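Local coordinates for membrane protein (Acinetobacter baumannii AB307-0294, PDB 5DL5), which forms a beta-barrel channel of the OprD family in the outer membrane and probably lets small solutes, including antibiotics, into the cell, at residues A[372-377]-A[400-405]. Numbering follows the deposited sequence.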
loop_
_atom_site.group_PDB
_atom_site.type_symbol
_atom_site.label_atom_id
_atom_site.label_comp_id
_atom_site.label_asym_id
_atom_site.label_seq_id
_atom_site.Cartn_x
_atom_site.Cartn_y
_atom_site.Cartn_z
ATOM N N ALA A 372 -12.391 16.983 15.982
ATOM C CA ALA A 372 -12.529 17.117 14.500
ATOM C C ALA A 372 -13.039 15.781 13.916
ATOM O O ALA A 372 -13.048 14.691 14.575
ATOM C CB ALA A 372 -11.173 17.548 13.823
ATOM N N GLN A 373 -13.560 15.902 12.698
ATOM C CA GLN A 373 -14.266 14.822 12.010
ATOM C C GLN A 373 -13.994 14.880 10.532
ATOM O O GLN A 373 -13.686 15.916 10.010
ATOM C CB GLN A 373 -15.825 15.041 12.165
ATOM C CG GLN A 373 -16.233 15.059 13.595
ATOM C CD GLN A 373 -17.541 15.713 13.818
ATOM O OE1 GLN A 373 -18.468 15.073 14.226
ATOM N NE2 GLN A 373 -17.619 17.021 13.551
ATOM N N GLU A 374 -14.250 13.764 9.878
ATOM C CA GLU A 374 -14.151 13.684 8.450
ATOM C C GLU A 374 -15.104 12.599 7.946
ATOM O O GLU A 374 -15.488 11.689 8.708
ATOM C CB GLU A 374 -12.727 13.297 8.043
ATOM C CG GLU A 374 -12.259 11.948 8.543
ATOM C CD GLU A 374 -10.767 11.622 8.152
ATOM O OE1 GLU A 374 -10.070 10.865 8.860
ATOM O OE2 GLU A 374 -10.261 12.108 7.084
ATOM N N ARG A 375 -15.518 12.744 6.696
ATOM C CA ARG A 375 -16.201 11.681 6.047
ATOM C C ARG A 375 -15.904 11.582 4.562
ATOM O O ARG A 375 -15.669 12.588 3.902
ATOM C CB ARG A 375 -17.733 11.917 6.186
ATOM C CG ARG A 375 -18.261 13.005 5.347
ATOM C CD ARG A 375 -19.759 13.172 5.621
ATOM N NE ARG A 375 -20.230 14.182 4.734
ATOM C CZ ARG A 375 -20.355 15.466 5.027
ATOM N NH1 ARG A 375 -20.098 15.918 6.266
ATOM N NH2 ARG A 375 -20.738 16.299 4.056
ATOM N N GLU A 376 -16.114 10.367 4.076
ATOM C CA GLU A 376 -15.827 10.031 2.738
ATOM C C GLU A 376 -16.864 9.109 2.153
ATOM O O GLU A 376 -17.172 8.065 2.741
ATOM C CB GLU A 376 -14.429 9.330 2.637
ATOM C CG GLU A 376 -13.930 9.275 1.203
ATOM C CD GLU A 376 -12.487 8.752 1.051
ATOM O OE1 GLU A 376 -12.172 8.319 -0.099
ATOM O OE2 GLU A 376 -11.647 8.762 2.024
ATOM N N PHE A 377 -17.390 9.520 1.032
ATOM C CA PHE A 377 -18.250 8.710 0.134
ATOM C C PHE A 377 -17.444 8.244 -1.127
ATOM O O PHE A 377 -16.931 9.067 -1.922
ATOM C CB PHE A 377 -19.519 9.469 -0.313
ATOM C CG PHE A 377 -20.508 8.599 -1.110
ATOM C CD1 PHE A 377 -20.836 7.278 -0.703
ATOM C CD2 PHE A 377 -21.148 9.089 -2.313
ATOM C CE1 PHE A 377 -21.742 6.497 -1.450
ATOM C CE2 PHE A 377 -22.075 8.309 -3.029
ATOM C CZ PHE A 377 -22.377 7.039 -2.610
ATOM N N SER A 400 -14.095 9.835 -4.940
ATOM C CA SER A 400 -14.269 10.138 -3.532
ATOM C C SER A 400 -14.783 11.530 -3.352
ATOM O O SER A 400 -14.187 12.530 -3.872
ATOM C CB SER A 400 -12.985 9.978 -2.774
ATOM O OG SER A 400 -12.777 8.623 -2.661
ATOM N N TYR A 401 -15.890 11.620 -2.632
ATOM C CA TYR A 401 -16.384 12.927 -2.193
ATOM C C TYR A 401 -16.020 13.014 -0.668
ATOM O O TYR A 401 -16.490 12.180 0.130
ATOM C CB TYR A 401 -17.890 13.132 -2.586
ATOM C CG TYR A 401 -18.624 14.333 -1.911
ATOM C CD1 TYR A 401 -19.265 14.135 -0.694
ATOM C CD2 TYR A 401 -18.764 15.589 -2.508
ATOM C CE1 TYR A 401 -19.931 15.128 -0.008
ATOM C CE2 TYR A 401 -19.484 16.614 -1.833
ATOM C CZ TYR A 401 -20.034 16.363 -0.546
ATOM O OH TYR A 401 -20.780 17.255 0.257
ATOM N N TYR A 402 -15.095 13.927 -0.317
ATOM C CA TYR A 402 -14.513 13.941 0.967
ATOM C C TYR A 402 -14.720 15.280 1.638
ATOM O O TYR A 402 -14.505 16.320 1.004
ATOM C CB TYR A 402 -13.041 13.604 0.884
ATOM C CG TYR A 402 -12.283 13.797 2.171
ATOM C CD1 TYR A 402 -12.246 12.776 3.130
ATOM C CD2 TYR A 402 -11.629 14.988 2.448
ATOM C CE1 TYR A 402 -11.559 12.912 4.310
ATOM C CE2 TYR A 402 -10.988 15.194 3.671
ATOM C CZ TYR A 402 -10.927 14.125 4.591
ATOM O OH TYR A 402 -10.295 14.240 5.777
ATOM N N ARG A 403 -15.169 15.252 2.920
ATOM C CA ARG A 403 -15.370 16.461 3.654
ATOM C C ARG A 403 -14.834 16.338 5.079
ATOM O O ARG A 403 -14.942 15.305 5.652
ATOM C CB ARG A 403 -16.879 16.846 3.726
ATOM C CG ARG A 403 -17.539 17.264 2.395
ATOM C CD ARG A 403 -16.939 18.483 1.729
ATOM N NE ARG A 403 -17.509 18.762 0.380
ATOM C CZ ARG A 403 -17.114 18.227 -0.780
ATOM N NH1 ARG A 403 -16.141 17.334 -0.848
ATOM N NH2 ARG A 403 -17.696 18.608 -1.919
ATOM N N ALA A 404 -14.376 17.445 5.677
ATOM C CA ALA A 404 -13.810 17.361 6.997
ATOM C C ALA A 404 -14.131 18.618 7.741
ATOM O O ALA A 404 -14.452 19.637 7.117
ATOM C CB ALA A 404 -12.301 17.111 6.891
ATOM N N SER A 405 -14.036 18.590 9.055
ATOM C CA SER A 405 -14.251 19.883 9.791
ATOM C C SER A 405 -13.159 20.938 9.506
ATOM O O SER A 405 -12.088 20.666 8.899
ATOM C CB SER A 405 -14.426 19.729 11.335
ATOM O OG SER A 405 -13.654 18.790 11.866
#
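Strands 371-384 and 394-404 form an antiparallel beta hairpin of the OprD-type outer-membrane barrel, the axes of the two short strand segments lying at 172°. R375 and R403 form a hydrogen-bonded pair: R375 N donates to R403 O at 2.8 Å, nearly along the C=O axis, and R403 N returns the bond to R375 O. F377 and Y401 repeat this exchange. Just past the strand end S405 N still reaches Q373 O, but S405 OG replaces a backbone acceptor for Q373 N, at 3.0 Å.

On the face carrying E374, E376, Y402 and A404, two carboxylates accept hydroxyl bonds from the partner strand. With CG of E374 in the crowded position (chi1 62°) and the chain extended beyond it, OE2 arrives in the ring plane at the edge of Y402 and accepts its OH at 2.5 Å through the anti lone pair. E376, its CG anti to the backbone N, offers the anti lone pair of OE1 to S400 OG at 2.6 Å. Second-shell partners help to position both acids: S324 OG is also hydrogen-bonded to E374 OE2, while the backbone N atoms of M323 and S324 bond E376 OE1 and OE2, tying a loop against the hairpin, consistent with an ionised E376. The carboxylate oxygen OE2 of E331 lies close to E374 OE1 and could raise the pKa of one of these two acids.

On the opposite face, R403 CB sits 3.9 Å above the plane of the R375 guanidinium, over its centre. R403 bends at chi2 (-61°), and its NH1, bonded also to N417 OD1, donates to Y402 O at 2.7 Å from above the carbonyl plane.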